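Local coordinates for protein N-acetyl-L-2,4-diaminobutyric acid deacetylase (Ruegeria pomeroyi, PDB 6TWL) that probably catalyses the zinc-dependent removal of the acetyl group from N-acetyl-L-2,4-diaminobutyric acid during the breakdown of ectoine, at residues Pro180-Leu185 with Asp245-Leu250; Glu262-Phe267 with Leu315-Asp320; Met269-Gly274 with Gly305-Arg310; Gly280-Arg285 with Glu298-Arg303. One frame throughout, in Å; residues are numbered along the deposited sequence.

Contact 1 of 4, residues Pro180-Leu185 with Asp245-Leu250; sequences PYSVEL and DETVNL
S182 binds the strand 248-250 through both polar atoms of its backbone. Its N gives a nearly straight hydrogen bond to V248 O (2.9 Å, 169° at the hydrogen), and its O receives L250 N at 2.9 Å. The pairing is parallel and runs on at both ends, from V248 N to P180 O and from E184 N to L250 O, while CA-H...O contacts such as N249 CA to S182 O (3.2 Å) fill the spaces between.

Apolar contacts gather on the face of Y181, V183, V248 and L250. The Y181 ring, set beside the backbone N by chi1 of -62°, lies alongside V248, whose CB is 3.8 Å from Y181 CD2. L250 crosses the ring at a slant and brings CD1 to 3.6 Å from the same Y181 CD2.

Polar groups meet on the face of S182 and N249. T247 OG1 sits against S182 OG, although the modelled separation is doubtfully short, and it also bonds A179 O. N249 OD1 rests on S182 CB.

The strand edge is therefore two-faced: backbone bonds set the register, the greasy face suits L306 of strand 305-311, and the short polar side chains of S182, T247 and N249 meet M174 and K175 of helix 167-177.

Contact 2 of 4, residues Glu262-Phe267 with Leu315-Asp320; sequences EGDGLF and LIKSGD
I316 and F267 form the apolar heart of this contact, and the isoleucine can be followed outward from its backbone. I316 CB lies 4.0 Å from F267 CD1. Its chi1 of -168° carries CG1 anti to the backbone N and leaves CG2 between that N and the carbonyl carbon, where it packs on G265 O (3.7 Å) as well as on the phenyl ring. At the tip, I316 CD1 reaches F267 CD1 at 3.7 Å and touches F267 CE1, meeting the ring at a slant. An alanine here would probably open a gap beside F267 and leave its ring less firmly fixed.

Beside this apolar pair the backbones run antiparallel: I316 N bonds G265 O at 3.0 Å, and G265 N bonds I316 O at 3.2 Å. Beyond the strands D264 takes over, its short carboxylate suited to receiving a backbone amide of the turn region: S318 N meets D264 OD1 at 2.7 Å, almost in line with that C-O bond. Here the chain makes a type II turn from K317 to D320, with glycine at G319 as its backbone angles demand, and D320 OD2 accepts K317 N.

Strand 315-316 is one of the two outer strands of its four-stranded antiparallel sheet, strand 265-269 lying between it and 282-287. The side chains of F267 and I316 pack on V286 and on V322 of strand 321-326, and H311 meets F267 edge-to-face.

Contact 3 of 4, residues Met269-Gly274 with Gly305-Arg310; sequences MMIDLG and GLVISR
The R310 guanidinium has M269 CB over the centre of one face, 4.1 Å above the plane, while NE and NH2 at its rim find hydrogen-bond partners in the chain right next to one of the segments. The arginine's aliphatic part does more of the packing. With chi1 of 55°, CG stands between the backbone N and the carbonyl carbon, and the chain runs out with the methionine on one flank and the leucine on an adjacent one. M269 SD touches R310 CB at 3.4 Å and NE at 3.5 Å, a fit for a flexible, polarisable thioether. L273 crosses the arginine at about a right angle, its CG 3.5 Å from R310 CG. An alanine in place of R310 would probably leave M269 and L273 facing a gap and the partners of NE and NH2 without their donor.

Farther along, L273 CD2 lies against S309 N at 3.6 Å, and V307 fills the bend of the loop, its CG2 3.6 Å from I271 CG2 and its CB close to D272 O. G274 N points at V307 O within the carbonyl plane, though the modelled length of this hydrogen bond is too short to be trusted. Glycine suits position 274 because its positive phi (85°) would jam a CB against the preceding carbonyl O.

In strand 305-311 the neighbouring I308 and S309 both face V324, a classic beta bulge, here in the antiparallel sheet that packs against strand 248-251.

Contact 4 of 4, residues Gly280-Arg285 with Glu298-Arg303; sequences GDLLAR and EYRARR
L283 and A284 both face Y299, and this classic beta bulge is the tightly packed part of the contact. Y299 O is shared by two amides, receiving L283 N at 2.8 Å and, more weakly, A284 N at 3.3 Å. Y299 N returns a bond to A284 O (3.1 Å). The extra residue turns L283 toward segment 298-303, where its CG lies 3.7 Å from A301 N; the branched leucine fills this buried corner and the small A301 leaves it room. At the open end of the hairpin, A301 N bonds D281 O and G280 N bonds A301 O, with glycine at 280 as its positive phi requires.

The other face is the solvent side: E298 and R300 are exposed there, though L282 packs closely. R300 extends NH1 to G280 O at 3.1 Å, in the guanidinium plane, and NH2 to E298 OE1 at 2.9 Å, a salt bridge 47° out of the carboxylate plane. L282, with CG anti to the backbone N (chi1 -172°), lays CD1 over the guanidinium centre, 4.0 Å above it, and rests the same methyl on E298 CB at 3.5 Å. Looser is R285, its NE beyond salt-bridge range of E298 OE2.

Together the segments form the start and finish of the hairpin 282-287/297-300. Strand 265-269 flanks 282-287 on its other edge, Y299 OH bonds E262 N, and L283, A284 and Y299 pack onto strand 321-326.

How the contacts relate
Contacts 2, 3 and 4 build one beta-rich region. Contact 1 is the edge pairing of the large mixed sheet, against which contact 3 packs, L250 CD1 lying 3.6 Å from I308 CG2. Contacts 1 and 3 lie near the zinc site, which holds no metal here: the side chains of V183 and S309 are about 8 and 7 Å from that of the zinc ligand E209. Contact 4 is nested within the loop closed by contact 3, and M270 N probably bonds L283 O (2.8 Å). F267 ties contact 2 to both neighbours, its CE1 3.6 Å from A284 CB and its CE2 3.8 Å from R310 NH2. Contacts 2 and 4 lie away from the metal site.

Contact 1 of 4, residues Pro180-Leu185 with Asp245-Leu250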
loop_
_atom_site.group_PDB
_atom_site.type_symbol
_atom_site.label_atom_id
_atom_site.label_comp_id
_atom_site.label_asym_id
_atom_site.label_seq_id
_atom_site.Cartn_x
_atom_site.Cartn_y
_atom_site.Cartn_z
ATOM N N PRO A 180 -11.133 -9.352 0.605
ATOM C CA PRO A 180 -11.509 -10.552 1.374
ATOM C C PRO A 180 -11.121 -10.488 2.841
ATOM O O PRO A 180 -11.725 -11.195 3.656
ATOM C CB PRO A 180 -10.770 -11.681 0.644
ATOM C CG PRO A 180 -10.632 -11.183 -0.749
ATOM C CD PRO A 180 -10.398 -9.704 -0.625
ATOM N N TYR A 181 -10.143 -9.663 3.207
ATOM C CA TYR A 181 -9.724 -9.509 4.591
ATOM C C TYR A 181 -9.624 -8.029 4.929
ATOM O O TYR A 181 -9.190 -7.223 4.102
ATOM C CB TYR A 181 -8.386 -10.210 4.842
ATOM C CG TYR A 181 -8.446 -11.702 4.614
ATOM C CD1 TYR A 181 -8.220 -12.242 3.354
ATOM C CD2 TYR A 181 -8.747 -12.569 5.654
ATOM C CE1 TYR A 181 -8.282 -13.607 3.140
ATOM C CE2 TYR A 181 -8.813 -13.933 5.451
ATOM C CZ TYR A 181 -8.578 -14.446 4.192
ATOM O OH TYR A 181 -8.642 -15.806 3.986
ATOM N N SER A 182 -10.037 -7.675 6.144
ATOM C CA SER A 182 -10.075 -6.286 6.591
ATOM C C SER A 182 -9.350 -6.180 7.922
ATOM O O SER A 182 -9.826 -6.700 8.936
ATOM C CB SER A 182 -11.509 -5.795 6.721
ATOM O OG SER A 182 -12.281 -6.202 5.602
ATOM N N VAL A 183 -8.213 -5.495 7.925
ATOM C CA VAL A 183 -7.326 -5.459 9.079
ATOM C C VAL A 183 -7.401 -4.083 9.727
ATOM O O VAL A 183 -7.424 -3.056 9.037
ATOM C CB VAL A 183 -5.882 -5.811 8.677
ATOM C CG1 VAL A 183 -5.013 -5.872 9.895
ATOM C CG2 VAL A 183 -5.842 -7.143 7.949
ATOM N N GLU A 184 -7.454 -4.067 11.057
ATOM C CA GLU A 184 -7.429 -2.838 11.841
ATOM C C GLU A 184 -6.058 -2.689 12.501
ATOM O O GLU A 184 -5.680 -3.514 13.345
ATOM C CB GLU A 184 -8.542 -2.842 12.891
ATOM C CG GLU A 184 -9.925 -2.485 12.350
ATOM C CD GLU A 184 -10.905 -2.116 13.450
ATOM O OE1 GLU A 184 -10.489 -1.445 14.419
ATOM O OE2 GLU A 184 -12.090 -2.499 13.347
ATOM N N LEU A 185 -5.321 -1.640 12.106
ATOM C CA LEU A 185 -4.002 -1.295 12.646
ATOM C C LEU A 185 -4.054 0.029 13.389
ATOM O O LEU A 185 -4.311 1.074 12.781
ATOM C CB LEU A 185 -2.940 -1.129 11.556
ATOM C CG LEU A 185 -2.181 -2.209 10.821
ATOM C CD1 LEU A 185 -3.140 -3.278 10.552
ATOM C CD2 LEU A 185 -1.691 -1.582 9.531
ATOM N N ASP A 245 -18.806 -8.147 -1.051
ATOM C CA ASP A 245 -18.712 -9.571 -0.787
ATOM C C ASP A 245 -18.405 -9.787 0.689
ATOM O O ASP A 245 -18.378 -8.844 1.490
ATOM C CB ASP A 245 -17.646 -10.216 -1.675
ATOM C CG ASP A 245 -17.962 -10.095 -3.147
ATOM O OD1 ASP A 245 -18.939 -10.727 -3.599
ATOM O OD2 ASP A 245 -17.227 -9.375 -3.853
ATOM N N GLU A 246 -18.163 -11.042 1.048
ATOM C CA GLU A 246 -17.759 -11.369 2.405
ATOM C C GLU A 246 -16.383 -10.794 2.706
ATOM O O GLU A 246 -15.578 -10.531 1.807
ATOM C CB GLU A 246 -17.733 -12.883 2.600
ATOM C CG GLU A 246 -17.183 -13.640 1.394
ATOM C CD GLU A 246 -15.663 -13.620 1.298
ATOM O OE1 GLU A 246 -15.138 -13.974 0.221
ATOM O OE2 GLU A 246 -14.990 -13.285 2.297
ATOM N N THR A 247 -16.115 -10.611 3.993
ATOM C CA THR A 247 -14.803 -10.187 4.443
ATOM C C THR A 247 -14.580 -10.711 5.853
ATOM O O THR A 247 -15.532 -10.946 6.602
ATOM C CB THR A 247 -14.678 -8.667 4.412
ATOM O OG1 THR A 247 -13.327 -8.288 4.709
ATOM C CG2 THR A 247 -15.627 -8.074 5.427
ATOM N N VAL A 248 -13.312 -10.890 6.208
ATOM C CA VAL A 248 -12.924 -11.392 7.521
ATOM C C VAL A 248 -12.126 -10.301 8.216
ATOM O O VAL A 248 -11.109 -9.835 7.689
ATOM C CB VAL A 248 -12.113 -12.692 7.419
ATOM C CG1 VAL A 248 -11.598 -13.102 8.787
ATOM C CG2 VAL A 248 -12.965 -13.797 6.811
ATOM N N ASN A 249 -12.587 -9.892 9.395
ATOM C CA ASN A 249 -11.971 -8.790 10.120
ATOM C C ASN A 249 -10.900 -9.319 11.064
ATOM O O ASN A 249 -11.153 -10.233 11.857
ATOM C CB ASN A 249 -13.029 -7.995 10.883
ATOM C CG ASN A 249 -13.783 -7.031 9.986
ATOM O OD1 ASN A 249 -13.354 -5.895 9.777
ATOM N ND2 ASN A 249 -14.902 -7.485 9.437
ATOM N N LEU A 250 -9.706 -8.739 10.974
ATOM C CA LEU A 250 -8.535 -9.231 11.680
ATOM C C LEU A 250 -7.827 -8.086 12.386
ATOM O O LEU A 250 -7.903 -6.928 11.966
ATOM C CB LEU A 250 -7.554 -9.919 10.726
ATOM C CG LEU A 250 -8.133 -11.021 9.841
ATOM C CD1 LEU A 250 -7.248 -11.231 8.630
ATOM C CD2 LEU A 250 -8.286 -12.310 10.632
#

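Contact 2 of 4, residues Glu262-Phe267 with Leu315-Asp320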
loop_
_atom_site.group_PDB
_atom_site.type_symbol
_atom_site.label_atom_id
_atom_site.label_comp_id
_atom_site.label_asym_id
_atom_site.label_seq_id
_atom_site.Cartn_x
_atom_site.Cartn_y
_atom_site.Cartn_z
ATOM N N GLU A 262 15.333 -17.874 13.161
ATOM C CA GLU A 262 16.580 -17.749 13.903
ATOM C C GLU A 262 17.754 -18.399 13.181
ATOM O O GLU A 262 18.823 -18.560 13.779
ATOM C CB GLU A 262 16.419 -18.350 15.303
ATOM C CG GLU A 262 15.345 -17.674 16.146
ATOM C CD GLU A 262 15.364 -18.127 17.593
ATOM O OE1 GLU A 262 15.670 -19.313 17.841
ATOM O OE2 GLU A 262 15.074 -17.298 18.483
ATOM N N GLY A 263 17.583 -18.774 11.915
ATOM C CA GLY A 263 18.653 -19.405 11.160
ATOM C C GLY A 263 18.317 -19.453 9.686
ATOM O O GLY A 263 17.211 -19.105 9.265
ATOM N N ASP A 264 19.302 -19.892 8.902
ATOM C CA ASP A 264 19.166 -20.032 7.458
ATOM C C ASP A 264 18.869 -21.478 7.081
ATOM O O ASP A 264 19.274 -22.416 7.773
ATOM C CB ASP A 264 20.435 -19.583 6.728
ATOM C CG ASP A 264 21.000 -18.286 7.266
ATOM O OD1 ASP A 264 20.227 -17.470 7.810
ATOM O OD2 ASP A 264 22.226 -18.081 7.135
ATOM N N GLY A 265 18.166 -21.651 5.967
ATOM C CA GLY A 265 17.960 -22.979 5.427
ATOM C C GLY A 265 16.897 -22.979 4.347
ATOM O O GLY A 265 16.391 -21.932 3.935
ATOM N N LEU A 266 16.579 -24.188 3.891
ATOM C CA LEU A 266 15.496 -24.393 2.940
ATOM C C LEU A 266 14.166 -24.346 3.684
ATOM O O LEU A 266 13.997 -25.002 4.716
ATOM C CB LEU A 266 15.687 -25.726 2.210
ATOM C CG LEU A 266 14.612 -26.257 1.262
ATOM C CD1 LEU A 266 14.666 -25.534 -0.074
ATOM C CD2 LEU A 266 14.817 -27.751 1.049
ATOM N N PHE A 267 13.228 -23.559 3.167
ATOM C CA PHE A 267 12.037 -23.164 3.908
ATOM C C PHE A 267 10.840 -23.990 3.452
ATOM O O PHE A 267 10.474 -23.961 2.272
ATOM C CB PHE A 267 11.777 -21.670 3.712
ATOM C CG PHE A 267 10.595 -21.148 4.472
ATOM C CD1 PHE A 267 10.659 -20.969 5.845
ATOM C CD2 PHE A 267 9.424 -20.823 3.811
ATOM C CE1 PHE A 267 9.573 -20.481 6.543
ATOM C CE2 PHE A 267 8.332 -20.336 4.503
ATOM C CZ PHE A 267 8.407 -20.162 5.872
ATOM N N LEU A 315 14.498 -20.209 0.122
ATOM C CA LEU A 315 15.478 -20.076 1.187
ATOM C C LEU A 315 15.038 -18.988 2.157
ATOM O O LEU A 315 14.455 -17.977 1.759
ATOM C CB LEU A 315 16.859 -19.728 0.635
ATOM C CG LEU A 315 17.598 -20.750 -0.223
ATOM C CD1 LEU A 315 18.994 -20.225 -0.503
ATOM C CD2 LEU A 315 17.654 -22.106 0.458
ATOM N N ILE A 316 15.331 -19.199 3.437
ATOM C CA ILE A 316 15.040 -18.217 4.470
ATOM C C ILE A 316 16.337 -17.899 5.201
ATOM O O ILE A 316 17.265 -18.714 5.239
ATOM C CB ILE A 316 13.944 -18.709 5.447
ATOM C CG1 ILE A 316 13.450 -17.560 6.332
ATOM C CG2 ILE A 316 14.447 -19.875 6.282
ATOM C CD1 ILE A 316 12.101 -17.807 6.964
ATOM N N LYS A 317 16.403 -16.696 5.765
ATOM C CA LYS A 317 17.586 -16.200 6.448
ATOM C C LYS A 317 17.233 -15.823 7.880
ATOM O O LYS A 317 16.070 -15.573 8.208
ATOM C CB LYS A 317 18.175 -14.986 5.717
ATOM C CG LYS A 317 18.672 -15.290 4.314
ATOM C CD LYS A 317 19.465 -14.126 3.749
ATOM C CE LYS A 317 19.533 -14.195 2.232
ATOM N NZ LYS A 317 18.777 -13.086 1.585
ATOM N N SER A 318 18.252 -15.801 8.739
ATOM C CA SER A 318 18.053 -15.372 10.116
ATOM C C SER A 318 17.473 -13.964 10.141
ATOM O O SER A 318 17.979 -13.060 9.472
ATOM C CB SER A 318 19.374 -15.416 10.887
ATOM O OG SER A 318 19.157 -15.293 12.282
ATOM N N GLY A 319 16.391 -13.787 10.894
ATOM C CA GLY A 319 15.734 -12.507 11.014
ATOM C C GLY A 319 14.519 -12.333 10.128
ATOM O O GLY A 319 13.684 -11.469 10.414
ATOM N N ASP A 320 14.394 -13.128 9.068
ATOM C CA ASP A 320 13.207 -13.066 8.229
ATOM C C ASP A 320 11.979 -13.482 9.033
ATOM O O ASP A 320 12.057 -14.313 9.943
ATOM C CB ASP A 320 13.357 -13.981 7.011
ATOM C CG ASP A 320 14.493 -13.563 6.092
ATOM O OD1 ASP A 320 14.962 -12.412 6.198
ATOM O OD2 ASP A 320 14.920 -14.397 5.260
#

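Contact 3 of 4, residues Met269-Gly274 with Gly305-Arg310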
loop_
_atom_site.group_PDB
_atom_site.type_symbol
_atom_site.label_atom_id
_atom_site.label_comp_id
_atom_site.label_asym_id
_atom_site.label_seq_id
_atom_site.Cartn_x
_atom_site.Cartn_y
_atom_site.Cartn_z
ATOM N N MET A 269 6.954 -24.342 4.368
ATOM C CA MET A 269 5.770 -23.902 5.090
ATOM C C MET A 269 4.780 -25.049 5.230
ATOM O O MET A 269 4.527 -25.780 4.271
ATOM C CB MET A 269 5.117 -22.730 4.376
ATOM C CG MET A 269 3.804 -22.341 5.002
ATOM S SD MET A 269 3.715 -20.563 5.179
ATOM C CE MET A 269 4.364 -20.308 6.828
ATOM N N MET A 270 4.207 -25.199 6.424
ATOM C CA MET A 270 3.293 -26.300 6.687
ATOM C C MET A 270 1.816 -25.917 6.606
ATOM O O MET A 270 0.974 -26.819 6.566
ATOM C CB MET A 270 3.601 -26.913 8.066
ATOM C CG MET A 270 5.068 -27.323 8.282
ATOM S SD MET A 270 5.686 -28.487 7.052
ATOM C CE MET A 270 4.592 -29.877 7.332
ATOM N N ILE A 271 1.468 -24.623 6.557
ATOM C CA ILE A 271 0.073 -24.191 6.676
ATOM C C ILE A 271 -0.363 -23.340 5.472
ATOM O O ILE A 271 0.434 -22.597 4.886
ATOM C CB ILE A 271 -0.146 -23.434 8.019
ATOM C CG1 ILE A 271 0.198 -24.316 9.224
ATOM C CG2 ILE A 271 -1.597 -22.980 8.200
ATOM C CD1 ILE A 271 -0.414 -25.728 9.178
ATOM N N ASP A 272 -1.654 -23.447 5.107
ATOM C CA ASP A 272 -2.270 -22.527 4.142
ATOM C C ASP A 272 -2.186 -21.069 4.587
ATOM O O ASP A 272 -2.582 -20.733 5.708
ATOM C CB ASP A 272 -3.756 -22.844 3.945
ATOM C CG ASP A 272 -4.024 -24.013 3.040
ATOM O OD1 ASP A 272 -4.377 -23.764 1.875
ATOM O OD2 ASP A 272 -3.823 -25.172 3.505
ATOM N N LEU A 273 -1.714 -20.189 3.693
ATOM C CA LEU A 273 -2.047 -18.769 3.822
ATOM C C LEU A 273 -3.559 -18.646 3.955
ATOM O O LEU A 273 -4.304 -19.236 3.169
ATOM C CB LEU A 273 -1.570 -17.958 2.603
ATOM C CG LEU A 273 -0.340 -17.045 2.674
ATOM C CD1 LEU A 273 -0.284 -16.126 1.457
ATOM C CD2 LEU A 273 -0.333 -16.234 3.961
ATOM N N GLY A 274 -4.026 -17.919 4.973
ATOM C CA GLY A 274 -5.456 -17.851 5.248
ATOM C C GLY A 274 -6.027 -18.978 6.097
ATOM O O GLY A 274 -7.194 -18.894 6.500
ATOM N N GLY A 305 -5.367 -17.879 15.401
ATOM C CA GLY A 305 -5.930 -16.972 14.413
ATOM C C GLY A 305 -5.757 -17.538 13.011
ATOM O O GLY A 305 -5.806 -18.751 12.809
ATOM N N LEU A 306 -5.552 -16.631 12.059
ATOM C CA LEU A 306 -5.391 -16.976 10.654
ATOM C C LEU A 306 -4.006 -16.560 10.180
ATOM O O LEU A 306 -3.549 -15.452 10.477
ATOM C CB LEU A 306 -6.452 -16.287 9.788
ATOM C CG LEU A 306 -7.923 -16.606 10.056
ATOM C CD1 LEU A 306 -8.806 -15.956 9.005
ATOM C CD2 LEU A 306 -8.151 -18.100 10.084
ATOM N N VAL A 307 -3.340 -17.445 9.441
ATOM C CA VAL A 307 -2.068 -17.087 8.819
ATOM C C VAL A 307 -2.359 -16.071 7.719
ATOM O O VAL A 307 -3.017 -16.391 6.724
ATOM C CB VAL A 307 -1.336 -18.317 8.266
ATOM C CG1 VAL A 307 0.145 -18.008 8.072
ATOM C CG2 VAL A 307 -1.515 -19.499 9.196
ATOM N N ILE A 308 -1.884 -14.842 7.901
ATOM C CA ILE A 308 -2.149 -13.759 6.961
ATOM C C ILE A 308 -0.919 -13.360 6.165
ATOM O O ILE A 308 -1.050 -12.602 5.189
ATOM C CB ILE A 308 -2.738 -12.526 7.678
ATOM C CG1 ILE A 308 -1.777 -12.033 8.763
ATOM C CG2 ILE A 308 -4.080 -12.870 8.292
ATOM C CD1 ILE A 308 -1.960 -10.574 9.122
ATOM N N SER A 309 0.264 -13.839 6.542
ATOM C CA SER A 309 1.490 -13.541 5.822
ATOM C C SER A 309 2.465 -14.691 6.015
ATOM O O SER A 309 2.423 -15.393 7.029
ATOM C CB SER A 309 2.125 -12.232 6.297
ATOM O OG SER A 309 3.119 -11.796 5.387
ATOM N N ARG A 310 3.342 -14.878 5.031
ATOM C CA ARG A 310 4.320 -15.955 5.083
ATOM C C ARG A 310 5.553 -15.561 4.287
ATOM O O ARG A 310 5.468 -14.811 3.311
ATOM C CB ARG A 310 3.746 -17.266 4.533
ATOM C CG ARG A 310 3.174 -17.160 3.126
ATOM C CD ARG A 310 3.287 -18.477 2.368
ATOM N NE ARG A 310 4.672 -18.920 2.236
ATOM C CZ ARG A 310 5.093 -19.795 1.327
ATOM N NH1 ARG A 310 4.238 -20.325 0.464
ATOM N NH2 ARG A 310 6.373 -20.138 1.280
#

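Contact 4 of 4, residues Gly280-Arg285 with Glu298-Arg303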
loop_
_atom_site.group_PDB
_atom_site.type_symbol
_atom_site.label_atom_id
_atom_site.label_comp_id
_atom_site.label_asym_id
_atom_site.label_seq_id
_atom_site.Cartn_x
_atom_site.Cartn_y
_atom_site.Cartn_z
ATOM N N GLY A 280 0.561 -23.013 19.204
ATOM C CA GLY A 280 1.319 -24.238 19.312
ATOM C C GLY A 280 1.405 -25.050 18.034
ATOM O O GLY A 280 2.265 -25.934 17.940
ATOM N N ASP A 281 0.540 -24.783 17.057
ATOM C CA ASP A 281 0.593 -25.514 15.797
ATOM C C ASP A 281 1.881 -25.199 15.045
ATOM O O ASP A 281 2.474 -24.129 15.200
ATOM C CB ASP A 281 -0.610 -25.170 14.920
ATOM C CG ASP A 281 -1.896 -25.803 15.410
ATOM O OD1 ASP A 281 -1.865 -26.501 16.445
ATOM O OD2 ASP A 281 -2.940 -25.600 14.754
ATOM N N LEU A 282 2.305 -26.147 14.214
ATOM C CA LEU A 282 3.524 -25.999 13.428
ATOM C C LEU A 282 3.246 -25.135 12.202
ATOM O O LEU A 282 2.386 -25.471 11.381
ATOM C CB LEU A 282 4.051 -27.371 13.015
ATOM C CG LEU A 282 5.423 -27.414 12.347
ATOM C CD1 LEU A 282 6.480 -26.997 13.340
ATOM C CD2 LEU A 282 5.714 -28.804 11.806
ATOM N N LEU A 283 3.971 -24.021 12.080
ATOM C CA LEU A 283 3.829 -23.135 10.930
ATOM C C LEU A 283 4.745 -23.523 9.776
ATOM O O LEU A 283 4.319 -23.508 8.616
ATOM C CB LEU A 283 4.126 -21.686 11.327
ATOM C CG LEU A 283 3.214 -20.949 12.306
ATOM C CD1 LEU A 283 3.887 -19.659 12.748
ATOM C CD2 LEU A 283 1.864 -20.662 11.673
ATOM N N ALA A 284 5.995 -23.869 10.070
ATOM C CA ALA A 284 6.993 -24.036 9.025
ATOM C C ALA A 284 8.166 -24.839 9.560
ATOM O O ALA A 284 8.389 -24.924 10.772
ATOM C CB ALA A 284 7.476 -22.680 8.496
ATOM N N ARG A 285 8.912 -25.431 8.629
ATOM C CA ARG A 285 10.172 -26.099 8.910
ATOM C C ARG A 285 11.274 -25.455 8.081
ATOM O O ARG A 285 11.047 -25.022 6.948
ATOM C CB ARG A 285 10.112 -27.596 8.586
ATOM C CG ARG A 285 9.349 -28.440 9.582
ATOM C CD ARG A 285 9.255 -29.875 9.087
ATOM N NE ARG A 285 8.335 -30.673 9.889
ATOM C CZ ARG A 285 7.606 -31.675 9.407
ATOM N NH1 ARG A 285 7.689 -32.001 8.124
ATOM N NH2 ARG A 285 6.792 -32.349 10.207
ATOM N N GLU A 298 11.868 -26.149 13.784
ATOM C CA GLU A 298 10.425 -25.969 13.749
ATOM C C GLU A 298 10.046 -24.580 14.245
ATOM O O GLU A 298 10.643 -24.061 15.192
ATOM C CB GLU A 298 9.725 -27.027 14.602
ATOM C CG GLU A 298 9.791 -28.436 14.044
ATOM C CD GLU A 298 9.003 -29.417 14.888
ATOM O OE1 GLU A 298 8.816 -29.143 16.092
ATOM O OE2 GLU A 298 8.569 -30.457 14.352
ATOM N N TYR A 299 9.038 -23.987 13.608
ATOM C CA TYR A 299 8.524 -22.681 13.997
ATOM C C TYR A 299 7.025 -22.797 14.209
ATOM O O TYR A 299 6.295 -23.190 13.293
ATOM C CB TYR A 299 8.857 -21.623 12.943
ATOM C CG TYR A 299 10.330 -21.308 12.910
ATOM C CD1 TYR A 299 10.888 -20.436 13.834
ATOM C CD2 TYR A 299 11.169 -21.901 11.978
ATOM C CE1 TYR A 299 12.236 -20.152 13.823
ATOM C CE2 TYR A 299 12.521 -21.622 11.958
ATOM C CZ TYR A 299 13.049 -20.745 12.882
ATOM O OH TYR A 299 14.394 -20.462 12.867
ATOM N N ARG A 300 6.570 -22.459 15.412
ATOM C CA ARG A 300 5.204 -22.721 15.830
ATOM C C ARG A 300 4.481 -21.422 16.159
ATOM O O ARG A 300 5.101 -20.421 16.532
ATOM C CB ARG A 300 5.179 -23.669 17.036
ATOM C CG ARG A 300 5.578 -25.088 16.668
ATOM C CD ARG A 300 5.669 -26.008 17.870
ATOM N NE ARG A 300 6.173 -27.321 17.476
ATOM C CZ ARG A 300 5.419 -28.281 16.948
ATOM N NH1 ARG A 300 4.122 -28.080 16.757
ATOM N NH2 ARG A 300 5.961 -29.443 16.613
ATOM N N ALA A 301 3.159 -21.451 16.011
ATOM C CA ALA A 301 2.346 -20.265 16.234
ATOM C C ALA A 301 2.311 -19.910 17.716
ATOM O O ALA A 301 2.136 -20.783 18.573
ATOM C CB ALA A 301 0.928 -20.489 15.712
ATOM N N ARG A 302 2.478 -18.624 18.016
ATOM C CA ARG A 302 2.389 -18.129 19.381
ATOM C C ARG A 302 1.004 -17.599 19.732
ATOM O O ARG A 302 0.744 -17.330 20.911
ATOM C CB ARG A 302 3.437 -17.033 19.617
ATOM C CG ARG A 302 4.870 -17.505 19.412
ATOM C CD ARG A 302 5.876 -16.421 19.773
ATOM N NE ARG A 302 5.732 -15.962 21.154
ATOM C CZ ARG A 302 6.141 -16.644 22.220
ATOM N NH1 ARG A 302 6.729 -17.824 22.077
ATOM N NH2 ARG A 302 5.963 -16.142 23.434
ATOM N N ARG A 303 0.120 -17.441 18.746
ATOM C CA ARG A 303 -1.257 -17.027 18.976
ATOM C C ARG A 303 -2.166 -17.731 17.983
ATOM O O ARG A 303 -1.757 -18.053 16.864
ATOM C CB ARG A 303 -1.455 -15.515 18.832
ATOM C CG ARG A 303 -0.619 -14.675 19.751
ATOM C CD ARG A 303 -1.078 -13.232 19.724
ATOM N NE ARG A 303 -2.529 -13.122 19.757
ATOM C CZ ARG A 303 -3.190 -12.332 20.595
ATOM N NH1 ARG A 303 -2.524 -11.587 21.467
ATOM N NH2 ARG A 303 -4.513 -12.289 20.564
#